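Local coordinates for protein galactose-binding lectin (PDB 6VAV) that binds galactose-containing carbohydrates as a homotetrameric legume lectin that carries calcium and manganese ions, at residues G84-I89 with G205-G210. Numbering follows the deposited sequence.
Sequences GIIFFI and GFSASG
Phe88 and Gly205 face each other as an antiparallel hydrogen-bonded pair, and Ile86 and Ser207 form the next one, so four backbone bonds tie the two strands. Phe88 N reaches Gly205 O at 2.8 Å. Ile86 N meets Ser207 O at the same 2.8 Å. Between these pairs, Phe87 and Phe206 oppose each other on the face shared with Ile85 and Ala208. Phe206 carries CG anti to its carbonyl carbon, which places its CD1 and CE1 against CB and CD1 of Phe87. The rings meet obliquely, their planes 44° apart, and CD1 of Phe87 comes within 3.6 Å of CE1 of Phe206. Further along, Ile85 CG1 touches Ala208 CB at 4.2 Å. This layer packs on the other sheet of the legume lectin sandwich: Phe69 and Trp223 meet the Phe206 ring edge-to-face, and Ile220 touches both Ile85 and Phe206.

On the reverse face, Phe88 holds CG between its backbone N and carbonyl carbon (chi1 73°), which sends the ring across the bare backbone of Gly205, its CD1 3.6 Å from Gly205 O. Phe88 CE1 lies 3.7 Å from Ser207 CB, and Phe206 C sits at the ring's edge. Ile86 CG2 packs against Ser207 CB at 3.7 Å. Both faces are thus mainly apolar, and on the second the buried Ser207 hydroxyl is satisfied by Leu106 O. One face packs on the second sheet, the other lies near the manganese ligand Glu121, beside Ile86, and the backbone bonds between them fix the register of the two strands.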
# COMPACT_ATOMS: atom_id res chain seq x y z
N GLY A 84 -30.28 0.88 12.14
CA GLY A 84 -28.96 0.28 12.03
C GLY A 84 -28.30 0.46 10.68
O GLY A 84 -28.83 1.14 9.80
N ILE A 85 -27.13 -0.17 10.53
CA ILE A 85 -26.28 -0.08 9.33
C ILE A 85 -26.03 -1.50 8.76
O ILE A 85 -25.82 -2.44 9.52
CB ILE A 85 -24.92 0.61 9.70
CG1 ILE A 85 -25.11 2.03 10.29
CG2 ILE A 85 -23.93 0.61 8.51
CD1 ILE A 85 -23.86 2.66 10.94
N ILE A 86 -25.99 -1.62 7.43
CA ILE A 86 -25.63 -2.85 6.75
C ILE A 86 -24.45 -2.58 5.76
O ILE A 86 -24.50 -1.64 4.96
CB ILE A 86 -26.81 -3.57 6.06
CG1 ILE A 86 -26.35 -5.00 5.53
CG2 ILE A 86 -27.51 -2.71 4.98
CD1 ILE A 86 -27.46 -5.95 5.01
N PHE A 87 -23.38 -3.38 5.88
CA PHE A 87 -22.26 -3.42 4.94
C PHE A 87 -22.70 -4.42 3.90
O PHE A 87 -22.98 -5.57 4.26
CB PHE A 87 -20.93 -3.81 5.61
CG PHE A 87 -19.86 -4.25 4.62
CD1 PHE A 87 -19.33 -3.35 3.70
CD2 PHE A 87 -19.44 -5.57 4.57
CE1 PHE A 87 -18.35 -3.76 2.77
CE2 PHE A 87 -18.46 -5.98 3.64
CZ PHE A 87 -17.93 -5.07 2.74
N PHE A 88 -22.88 -3.99 2.64
CA PHE A 88 -23.47 -4.93 1.68
C PHE A 88 -22.74 -5.02 0.34
O PHE A 88 -21.91 -4.18 0.01
CB PHE A 88 -24.97 -4.59 1.45
CG PHE A 88 -25.25 -3.36 0.63
CD1 PHE A 88 -25.13 -2.08 1.19
CD2 PHE A 88 -25.78 -3.46 -0.65
CE1 PHE A 88 -25.41 -0.93 0.44
CE2 PHE A 88 -26.11 -2.31 -1.39
CZ PHE A 88 -25.92 -1.05 -0.84
N ILE A 89 -23.07 -6.09 -0.40
CA ILE A 89 -22.54 -6.47 -1.73
C ILE A 89 -23.76 -6.72 -2.57
O ILE A 89 -24.63 -7.44 -2.14
CB ILE A 89 -21.63 -7.73 -1.69
CG1 ILE A 89 -20.75 -7.78 -0.44
CG2 ILE A 89 -20.80 -7.82 -3.00
CD1 ILE A 89 -20.01 -9.21 -0.16
N GLY A 205 -20.76 -1.50 -0.48
CA GLY A 205 -21.14 -0.28 0.20
C GLY A 205 -21.80 -0.43 1.55
O GLY A 205 -21.73 -1.49 2.17
N PHE A 206 -22.41 0.67 2.01
CA PHE A 206 -23.09 0.78 3.29
C PHE A 206 -24.48 1.39 3.10
O PHE A 206 -24.65 2.29 2.29
CB PHE A 206 -22.29 1.65 4.28
CG PHE A 206 -20.91 1.13 4.56
CD1 PHE A 206 -20.71 0.15 5.52
CD2 PHE A 206 -19.81 1.60 3.84
CE1 PHE A 206 -19.42 -0.35 5.77
CE2 PHE A 206 -18.53 1.09 4.07
CZ PHE A 206 -18.34 0.12 5.04
N SER A 207 -25.44 0.87 3.84
CA SER A 207 -26.81 1.38 3.84
C SER A 207 -27.32 1.49 5.27
O SER A 207 -26.87 0.75 6.13
CB SER A 207 -27.72 0.47 3.01
OG SER A 207 -29.04 0.98 2.97
N ALA A 208 -28.19 2.46 5.53
CA ALA A 208 -28.85 2.65 6.82
C ALA A 208 -30.22 3.24 6.59
O ALA A 208 -30.45 3.90 5.58
CB ALA A 208 -28.03 3.57 7.72
N SER A 209 -31.13 3.00 7.53
CA SER A 209 -32.48 3.52 7.40
C SER A 209 -33.11 3.82 8.76
O SER A 209 -32.59 3.45 9.81
CB SER A 209 -33.35 2.53 6.62
OG SER A 209 -33.34 1.26 7.26
N GLY A 210 -34.23 4.52 8.69
CA GLY A 210 -35.05 4.88 9.84
C GLY A 210 -36.51 4.80 9.47
O GLY A 210 -36.84 4.49 8.32